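Local coordinates for protein angiotensin-converting enzyme (Anopheles gambiae, PDB 6S1Y) that probably cleaves short peptides, as a zinc-dependent metallopeptidase of the angiotensin-converting enzyme family, at residues 171-175 against 452-456; 174-178 against 444-448; 440-444 against 491-495. All blocks are in the same frame, centred on the assembly; numbering follows the deposited sequence.

Contact 1: 171-175 against 452-456; sequences FQKYV and PREYN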
loop_
_atom_site.group_PDB
_atom_site.type_symbol
_atom_site.label_atom_id
_atom_site.label_comp_id
_atom_site.label_asym_id
_atom_site.label_seq_id
_atom_site.Cartn_x
_atom_site.Cartn_y
_atom_site.Cartn_z
ATOM N N PHE A 171 -20.963 1.796 5.531
ATOM C CA PHE A 171 -20.002 2.881 5.374
ATOM C C PHE A 171 -20.469 4.145 6.081
ATOM O O PHE A 171 -19.680 4.812 6.760
ATOM C CB PHE A 171 -19.757 3.173 3.894
ATOM C CG PHE A 171 -18.764 4.272 3.647
ATOM C CD1 PHE A 171 -17.414 3.995 3.550
ATOM C CD2 PHE A 171 -19.183 5.583 3.510
ATOM C CE1 PHE A 171 -16.482 5.022 3.309
ATOM C CE2 PHE A 171 -18.283 6.597 3.284
ATOM C CZ PHE A 171 -16.925 6.318 3.169
ATOM N N GLN A 172 -21.742 4.508 5.926
ATOM C CA GLN A 172 -22.214 5.751 6.539
ATOM C C GLN A 172 -22.108 5.677 8.055
ATOM O O GLN A 172 -21.730 6.656 8.713
ATOM C CB GLN A 172 -23.649 6.035 6.113
ATOM C CG GLN A 172 -24.187 7.362 6.626
ATOM C CD GLN A 172 -23.361 8.527 6.146
ATOM O OE1 GLN A 172 -22.975 8.592 4.969
ATOM N NE2 GLN A 172 -23.063 9.447 7.046
ATOM N N LYS A 173 -22.425 4.510 8.627
ATOM C CA LYS A 173 -22.286 4.314 10.064
ATOM C C LYS A 173 -20.827 4.396 10.484
ATOM O O LYS A 173 -20.495 5.000 11.509
ATOM C CB LYS A 173 -22.882 2.962 10.455
ATOM C CG LYS A 173 -22.625 2.568 11.909
ATOM C CD LYS A 173 -23.285 3.535 12.888
ATOM C CE LYS A 173 -24.806 3.431 12.838
ATOM N NZ LYS A 173 -25.447 4.454 13.715
ATOM N N TYR A 174 -19.936 3.796 9.699
ATOM C CA TYR A 174 -18.515 3.867 10.005
ATOM C C TYR A 174 -18.028 5.300 10.015
ATOM O O TYR A 174 -17.229 5.693 10.875
ATOM C CB TYR A 174 -17.748 3.043 8.974
ATOM C CG TYR A 174 -16.357 3.513 8.617
ATOM C CD1 TYR A 174 -15.313 3.468 9.539
ATOM C CD2 TYR A 174 -16.072 3.934 7.330
ATOM C CE1 TYR A 174 -14.035 3.865 9.187
ATOM C CE2 TYR A 174 -14.794 4.322 6.965
ATOM C CZ TYR A 174 -13.774 4.281 7.886
ATOM O OH TYR A 174 -12.503 4.671 7.484
ATOM N N VAL A 175 -18.485 6.101 9.059
ATOM C CA VAL A 175 -18.045 7.489 9.026
ATOM C C VAL A 175 -18.495 8.220 10.281
ATOM O O VAL A 175 -17.729 8.999 10.869
ATOM C CB VAL A 175 -18.550 8.177 7.753
ATOM C CG1 VAL A 175 -18.530 9.681 7.927
ATOM C CG2 VAL A 175 -17.684 7.744 6.580
ATOM N N PRO A 452 -23.085 13.064 1.863
ATOM C CA PRO A 452 -23.569 11.753 1.401
ATOM C C PRO A 452 -24.272 11.754 0.051
ATOM O O PRO A 452 -24.202 10.753 -0.676
ATOM C CB PRO A 452 -24.536 11.333 2.528
ATOM C CG PRO A 452 -24.006 12.031 3.773
ATOM C CD PRO A 452 -23.476 13.354 3.264
ATOM N N ARG A 453 -24.969 12.817 -0.322
ATOM C CA ARG A 453 -25.707 12.757 -1.579
ATOM C C ARG A 453 -24.820 13.037 -2.786
ATOM O O ARG A 453 -25.303 12.957 -3.915
ATOM C CB ARG A 453 -26.888 13.733 -1.541
ATOM C CG ARG A 453 -26.465 15.172 -1.411
ATOM C CD ARG A 453 -27.623 16.091 -1.015
ATOM N NE ARG A 453 -27.133 17.231 -0.239
ATOM C CZ ARG A 453 -26.396 18.221 -0.740
ATOM N NH1 ARG A 453 -26.054 18.223 -2.026
ATOM N NH2 ARG A 453 -25.991 19.207 0.053
ATOM N N GLU A 454 -23.543 13.353 -2.577
ATOM C CA GLU A 454 -22.580 13.502 -3.662
ATOM C C GLU A 454 -21.393 12.550 -3.498
ATOM O O GLU A 454 -20.328 12.775 -4.078
ATOM C CB GLU A 454 -22.100 14.958 -3.744
ATOM C CG GLU A 454 -21.989 15.636 -2.394
ATOM C CD GLU A 454 -21.179 16.924 -2.406
ATOM O OE1 GLU A 454 -20.497 17.182 -1.381
ATOM O OE2 GLU A 454 -21.222 17.673 -3.410
ATOM N N TYR A 455 -21.558 11.472 -2.734
ATOM C CA TYR A 455 -20.433 10.584 -2.436
ATOM C C TYR A 455 -19.798 10.026 -3.710
ATOM O O TYR A 455 -18.568 10.002 -3.847
ATOM C CB TYR A 455 -20.897 9.427 -1.552
ATOM C CG TYR A 455 -20.851 9.648 -0.053
ATOM C CD1 TYR A 455 -20.266 10.764 0.509
ATOM C CD2 TYR A 455 -21.378 8.696 0.794
ATOM C CE1 TYR A 455 -20.235 10.924 1.886
ATOM C CE2 TYR A 455 -21.343 8.842 2.157
ATOM C CZ TYR A 455 -20.775 9.934 2.699
ATOM O OH TYR A 455 -20.777 10.017 4.065
ATOM N N ASN A 456 -20.615 9.573 -4.660
ATOM C CA ASN A 456 -20.027 8.841 -5.764
ATOM C C ASN A 456 -19.443 9.770 -6.817
ATOM O O ASN A 456 -18.340 9.517 -7.320
ATOM C CB ASN A 456 -21.039 7.892 -6.401
ATOM C CG ASN A 456 -20.355 6.653 -7.013
ATOM O OD1 ASN A 456 -19.321 6.182 -6.508
ATOM N ND2 ASN A 456 -20.914 6.144 -8.113
#
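Y455 lays its ring against F171 and reaches past it to Q172. The two rings form an offset edge-to-face pair. The edge of F171 is turned toward the face of Y455, with centroids 5.8 Å apart and planes at 87°. F171 CE2 and Y455 CE2 come within 4.0 Å, an apolar touch. The phenol end then does a second job. Y455 OH donates a hydrogen bond to Q172 OE1 at 2.8 Å. The CA-to-CB bond of Q172 runs sideways to 452-456, but its amide still reaches this hydroxyl. The amide oxygen faces Y455, while Q172 NE2 is bonded to E176 one helical turn on. So both ends of the amide are used. P452 closes the outer side, with its CG 3.8 Å from Q172 OE1. V175 is marginal, its CG1 4.5 Å from Y455 OH.

Segment 171-175 belongs to helix 168-184. In the other segment, 452-453 is a short 3-10 piece and 455-456 begin helix 455-467, with E454 at the N-cap position. F171 also meets F480 edge-to-face and touches M113 of helix 100-119, so the inner side of the contact is aromatic and apolar. The contact is plain packing of two helices of the mostly helical ACE fold.

The chemistry changes from inside to outside: ring against ring in the buried part, and a phenol-amide hydrogen bond near the partly exposed Q172. That bond satisfies the tyrosine hydroxyl and, together with the bond from Q172 NE2 to E176, is consistent with the modelled turn of the glutamine amide.

Contact 2: 174-178 against 444-448; sequences YVELN and GVFRG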
loop_
_atom_site.group_PDB
_atom_site.type_symbol
_atom_site.label_atom_id
_atom_site.label_comp_id
_atom_site.label_asym_id
_atom_site.label_seq_id
_atom_site.Cartn_x
_atom_site.Cartn_y
_atom_site.Cartn_z
ATOM N N TYR A 174 -19.936 3.796 9.699
ATOM C CA TYR A 174 -18.515 3.867 10.005
ATOM C C TYR A 174 -18.028 5.300 10.015
ATOM O O TYR A 174 -17.229 5.693 10.875
ATOM C CB TYR A 174 -17.748 3.043 8.974
ATOM C CG TYR A 174 -16.357 3.513 8.617
ATOM C CD1 TYR A 174 -15.313 3.468 9.539
ATOM C CD2 TYR A 174 -16.072 3.934 7.330
ATOM C CE1 TYR A 174 -14.035 3.865 9.187
ATOM C CE2 TYR A 174 -14.794 4.322 6.965
ATOM C CZ TYR A 174 -13.774 4.281 7.886
ATOM O OH TYR A 174 -12.503 4.671 7.484
ATOM N N VAL A 175 -18.485 6.101 9.059
ATOM C CA VAL A 175 -18.045 7.489 9.026
ATOM C C VAL A 175 -18.495 8.220 10.281
ATOM O O VAL A 175 -17.729 8.999 10.869
ATOM C CB VAL A 175 -18.550 8.177 7.753
ATOM C CG1 VAL A 175 -18.530 9.681 7.927
ATOM C CG2 VAL A 175 -17.684 7.744 6.580
ATOM N N GLU A 176 -19.741 7.981 10.713
ATOM C CA GLU A 176 -20.299 8.745 11.830
ATOM C C GLU A 176 -19.567 8.437 13.127
ATOM O O GLU A 176 -19.262 9.349 13.900
ATOM C CB GLU A 176 -21.799 8.464 11.982
ATOM C CG GLU A 176 -22.645 9.320 11.057
ATOM C CD GLU A 176 -23.966 8.673 10.639
ATOM O OE1 GLU A 176 -24.674 9.285 9.803
ATOM O OE2 GLU A 176 -24.292 7.572 11.133
ATOM N N LEU A 177 -19.258 7.159 13.373
ATOM C CA LEU A 177 -18.595 6.787 14.614
ATOM C C LEU A 177 -17.095 6.998 14.553
ATOM O O LEU A 177 -16.456 7.176 15.599
ATOM C CB LEU A 177 -18.906 5.332 14.949
ATOM C CG LEU A 177 -20.373 5.093 15.324
ATOM C CD1 LEU A 177 -20.702 3.615 15.329
ATOM C CD2 LEU A 177 -20.685 5.726 16.682
ATOM N N ASN A 178 -16.505 6.945 13.359
ATOM C CA ASN A 178 -15.116 7.373 13.210
ATOM C C ASN A 178 -14.990 8.830 13.619
ATOM O O ASN A 178 -13.999 9.230 14.238
ATOM C CB ASN A 178 -14.636 7.161 11.764
ATOM C CG ASN A 178 -13.296 7.880 11.465
ATOM O OD1 ASN A 178 -13.242 9.101 11.383
ATOM N ND2 ASN A 178 -12.227 7.111 11.306
ATOM N N GLY A 444 -12.161 14.344 2.847
ATOM C CA GLY A 444 -13.293 15.190 2.544
ATOM C C GLY A 444 -14.586 14.668 3.129
ATOM O O GLY A 444 -15.417 15.449 3.604
ATOM N N VAL A 445 -14.790 13.351 3.087
ATOM C CA VAL A 445 -15.956 12.765 3.745
ATOM C C VAL A 445 -15.873 12.994 5.244
ATOM O O VAL A 445 -16.838 13.431 5.882
ATOM C CB VAL A 445 -16.069 11.265 3.411
ATOM C CG1 VAL A 445 -17.156 10.590 4.264
ATOM C CG2 VAL A 445 -16.359 11.068 1.924
ATOM N N PHE A 446 -14.701 12.730 5.824
ATOM C CA PHE A 446 -14.518 12.859 7.267
ATOM C C PHE A 446 -14.760 14.288 7.729
ATOM O O PHE A 446 -15.334 14.510 8.796
ATOM C CB PHE A 446 -13.102 12.434 7.655
ATOM C CG PHE A 446 -12.825 10.961 7.504
ATOM C CD1 PHE A 446 -13.846 10.036 7.453
ATOM C CD2 PHE A 446 -11.521 10.506 7.438
ATOM C CE1 PHE A 446 -13.576 8.687 7.338
ATOM C CE2 PHE A 446 -11.242 9.151 7.321
ATOM C CZ PHE A 446 -12.264 8.243 7.273
ATOM N N ARG A 447 -14.290 15.270 6.947
ATOM C CA ARG A 447 -14.398 16.672 7.326
ATOM C C ARG A 447 -15.758 17.279 7.011
ATOM O O ARG A 447 -16.012 18.405 7.436
ATOM C CB ARG A 447 -13.333 17.506 6.620
ATOM C CG ARG A 447 -11.930 17.288 7.137
ATOM C CD ARG A 447 -10.928 17.774 6.110
ATOM N NE ARG A 447 -9.557 17.771 6.615
ATOM C CZ ARG A 447 -8.481 17.850 5.841
ATOM N NH1 ARG A 447 -8.617 17.913 4.516
ATOM N NH2 ARG A 447 -7.263 17.847 6.386
ATOM N N GLY A 448 -16.623 16.574 6.281
ATOM C CA GLY A 448 -17.905 17.111 5.869
ATOM C C GLY A 448 -17.901 17.865 4.552
ATOM O O GLY A 448 -18.976 18.242 4.078
#
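Y174 comes first on the helical segment 174-178. Its CA-to-CB bond runs sideways to 444-448, but the far end of the ring meets F446. Y174 OH lies 3.6 Å from F446 CZ, at the edge of the phenylalanine ring, and Y174 CZ lies 4.3 Å from the same F446 CZ. The hydroxyl is already engaged, since it is hydrogen-bonded to D491. V175 is next, and its CA-to-CB bond points toward 444-448. V175 CG2 sits 3.7 Å from V445 CG1 and 4.3 Å from F446 CE1, so one methyl touches both side chains. The backbones are closest here, with V175 CA and F446 CA 6.7 Å apart.

This is apolar helix-helix packing within the ACE fold. Helix 168-184 meets the C-terminal end of helix 431-447, and the touching residues are all buried. G448 is the first residue after that helix to leave helical phi/psi, with phi 89°. At these backbone angles a CB would be jammed against the carbonyl O of R447, so glycine suits the position.

N178, one turn after Y174, completes the contact. Its OD1 lies over one face of the F446 ring, 4.1 Å from F446 CE1. N178 ND2 is hydrogen-bonded to Y95. F446 also pairs edge-to-face with W194 of helix 190-196.

Contact 3: 440-444 against 491-495; sequences KYRWG and DVEYL. With KSN ((2~{S})-2-[[(4~{S})-4-azanyl-5-oxidanyl-5-oxidanylidene-pentanoyl]amino]pentanedioic acid), chain H.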
loop_
_atom_site.group_PDB
_atom_site.type_symbol
_atom_site.label_atom_id
_atom_site.label_comp_id
_atom_site.label_asym_id
_atom_site.label_seq_id
_atom_site.Cartn_x
_atom_site.Cartn_y
_atom_site.Cartn_z
ATOM N N LYS A 440 -7.425 11.988 -0.024
ATOM C CA LYS A 440 -8.042 13.296 -0.226
ATOM C C LYS A 440 -9.552 13.138 -0.241
ATOM O O LYS A 440 -10.269 13.908 0.395
ATOM C CB LYS A 440 -7.534 13.946 -1.513
ATOM C CG LYS A 440 -7.933 15.397 -1.703
ATOM C CD LYS A 440 -7.625 15.870 -3.139
ATOM C CE LYS A 440 -7.965 17.366 -3.380
ATOM N NZ LYS A 440 -6.964 18.267 -2.761
ATOM N N TYR A 441 -10.051 12.092 -0.902
ATOM C CA TYR A 441 -11.482 11.823 -0.876
ATOM C C TYR A 441 -11.956 11.512 0.536
ATOM O O TYR A 441 -12.961 12.068 1.002
ATOM C CB TYR A 441 -11.826 10.670 -1.811
ATOM C CG TYR A 441 -13.272 10.267 -1.754
ATOM C CD1 TYR A 441 -14.234 10.998 -2.417
ATOM C CD2 TYR A 441 -13.681 9.153 -1.032
ATOM C CE1 TYR A 441 -15.559 10.639 -2.368
ATOM C CE2 TYR A 441 -15.011 8.783 -0.989
ATOM C CZ TYR A 441 -15.942 9.529 -1.661
ATOM O OH TYR A 441 -17.264 9.156 -1.626
ATOM N N ARG A 442 -11.260 10.612 1.237
ATOM C CA ARG A 442 -11.760 10.212 2.549
ATOM C C ARG A 442 -11.633 11.348 3.555
ATOM O O ARG A 442 -12.517 11.530 4.397
ATOM C CB ARG A 442 -11.049 8.942 3.027
ATOM C CG ARG A 442 -11.545 7.716 2.269
ATOM C CD ARG A 442 -11.108 6.369 2.883
ATOM N NE ARG A 442 -9.676 6.093 2.762
ATOM C CZ ARG A 442 -9.078 4.974 3.184
ATOM N NH1 ARG A 442 -9.755 3.986 3.781
ATOM N NH2 ARG A 442 -7.781 4.844 3.010
ATOM N N TRP A 443 -10.565 12.148 3.476
ATOM C CA TRP A 443 -10.500 13.337 4.324
ATOM C C TRP A 443 -11.723 14.221 4.104
ATOM O O TRP A 443 -12.265 14.798 5.056
ATOM C CB TRP A 443 -9.247 14.158 4.043
ATOM C CG TRP A 443 -7.987 13.468 4.304
ATOM C CD1 TRP A 443 -7.799 12.382 5.101
ATOM C CD2 TRP A 443 -6.708 13.791 3.752
ATOM N NE1 TRP A 443 -6.472 12.010 5.088
ATOM C CE2 TRP A 443 -5.781 12.853 4.267
ATOM C CE3 TRP A 443 -6.246 14.789 2.877
ATOM C CZ2 TRP A 443 -4.431 12.876 3.932
ATOM C CZ3 TRP A 443 -4.893 14.804 2.535
ATOM C CH2 TRP A 443 -4.005 13.858 3.059
ATOM N N GLY A 444 -12.161 14.344 2.847
ATOM C CA GLY A 444 -13.293 15.190 2.544
ATOM C C GLY A 444 -14.586 14.668 3.129
ATOM O O GLY A 444 -15.417 15.449 3.604
ATOM N N ASP A 491 -11.142 0.093 6.237
ATOM C CA ASP A 491 -10.739 1.234 7.055
ATOM C C ASP A 491 -9.237 1.216 7.328
ATOM O O ASP A 491 -8.787 1.346 8.467
ATOM C CB ASP A 491 -11.528 1.263 8.368
ATOM C CG ASP A 491 -11.077 2.373 9.299
ATOM O OD1 ASP A 491 -10.743 3.469 8.792
ATOM O OD2 ASP A 491 -11.051 2.153 10.532
ATOM N N VAL A 492 -8.456 1.075 6.263
ATOM C CA VAL A 492 -7.005 1.188 6.334
ATOM C C VAL A 492 -6.621 2.500 5.670
ATOM O O VAL A 492 -6.919 2.715 4.489
ATOM C CB VAL A 492 -6.296 0.002 5.658
ATOM C CG1 VAL A 492 -4.812 0.215 5.692
ATOM C CG2 VAL A 492 -6.680 -1.321 6.345
ATOM N N GLU A 493 -5.995 3.388 6.441
ATOM C CA GLU A 493 -5.441 4.630 5.909
ATOM C C GLU A 493 -4.589 4.341 4.675
ATOM O O GLU A 493 -3.885 3.330 4.622
ATOM C CB GLU A 493 -4.611 5.298 7.014
ATOM C CG GLU A 493 -4.175 6.698 6.722
ATOM C CD GLU A 493 -2.742 6.764 6.246
ATOM O OE1 GLU A 493 -2.219 5.746 5.759
ATOM O OE2 GLU A 493 -2.152 7.855 6.357
ATOM N N TYR A 494 -4.678 5.215 3.658
ATOM C CA TYR A 494 -3.971 4.959 2.402
ATOM C C TYR A 494 -2.841 5.930 2.118
ATOM O O TYR A 494 -1.994 5.636 1.265
ATOM C CB TYR A 494 -4.936 4.974 1.206
ATOM C CG TYR A 494 -4.534 4.035 0.070
ATOM C CD1 TYR A 494 -4.766 2.672 0.158
ATOM C CD2 TYR A 494 -3.933 4.520 -1.091
ATOM C CE1 TYR A 494 -4.413 1.820 -0.866
ATOM C CE2 TYR A 494 -3.586 3.683 -2.115
ATOM C CZ TYR A 494 -3.816 2.331 -1.995
ATOM O OH TYR A 494 -3.455 1.518 -3.024
ATOM N N LEU A 495 -2.781 7.065 2.812
ATOM C CA LEU A 495 -1.675 7.992 2.590
ATOM C C LEU A 495 -0.324 7.345 2.890
ATOM O O LEU A 495 0.692 7.754 2.320
ATOM C CB LEU A 495 -1.857 9.255 3.434
ATOM C CG LEU A 495 -0.869 10.360 3.032
ATOM C CD1 LEU A 495 -1.390 11.107 1.821
ATOM C CD2 LEU A 495 -0.603 11.313 4.183
HETATM C C10 KSN H . -3.501 -4.372 6.071
HETATM C C13 KSN H . -0.090 -3.960 2.941
HETATM C C17 KSN H . -2.546 -2.102 -2.830
HETATM C C02 KSN H . -1.064 -2.103 -2.433
HETATM C C03 KSN H . -0.755 -2.573 -1.004
HETATM C C04 KSN H . -1.808 -3.424 -0.313
HETATM C C05 KSN H . -1.341 -4.840 0.114
HETATM C C07 KSN H . -1.555 -4.362 2.644
HETATM C C08 KSN H . -2.281 -4.956 3.845
HETATM C C09 KSN H . -2.515 -3.932 4.972
HETATM N N01 KSN H . -0.495 -0.760 -2.589
HETATM N N06 KSN H . -1.289 -5.269 1.519
HETATM O O11 KSN H . -4.316 -5.319 5.839
HETATM O O12 KSN H . -3.525 -3.792 7.211
HETATM O O14 KSN H . 0.804 -4.845 2.838
HETATM O O15 KSN H . 0.232 -2.792 3.234
HETATM O O16 KSN H . -1.076 -5.643 -0.731
HETATM O O18 KSN H . -3.030 -3.170 -3.292
HETATM O O19 KSN H . -3.309 -1.104 -2.734
HETATM O O HOH W 1 -4.341 10.054 5.593
#
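R442 makes the main polar link. Its guanidinium grips one backbone carbonyl: R442 NH2 donates to V492 O at 2.7 Å, and R442 NH1 adds a weak bond to V492 O at 3.2 Å. V492 O and Y494 N lie at the edge of the guanidinium, near its plane. R442 NH2 also forms a salt bridge with D439, one turn back. D439 in turn accepts bonds from the backbone N atoms of Y494 and L495. R442 NH2 and Y494 N are 3.2 Å apart, but both are donors and do not bond.

A water gives a second link. It accepts from W443 NE1 at 2.9 Å and donates to E493 OE2 at 3.2 Å. E493 OE2 is also bonded to Y198.

Y494 CB lies 3.4 Å from R442 NH2. The Y494 ring leads away into the ligand pocket, where Y494 OH donates to KSN O19 at 2.6 Å. The apolar part is W443 CH2 on L495 CD1 at 4.0 Å.

D491, with positive phi, is the C-prime residue of a Schellman motif that ends helix 486-489. R442 of helix 431-447 thus bonds a carbonyl of the loop between helices 486-489 and 495-514. This loop runs near the zinc site of an ACE-family peptidase, with the V492 side chain about 8 Å from the zinc, and its Y494 is one of the residues of the KSN pocket.

The three contacts form a chain of packing from the outer helices toward the active site. Contacts 1 and 2 have centres about 8 Å apart and share Y174 and V175 on helix 168-184. Contacts 2 and 3 have centres about 10 Å apart and share G444 on helix 431-447. The centres of contacts 1 and 3 are about 13 Å apart. Helices 431-447 and 455-467 follow each other in the chain, and both pack on helix 168-184, nearly 250 residues earlier. A probable hydrogen bond Y174 OH to D491 OD1 links contacts 1 and 2 to contact 3. Another, Y441 OH to Y455 O, links contacts 1 and 3. Distant parts of the sequence thus meet the loop that lines the KSN pocket.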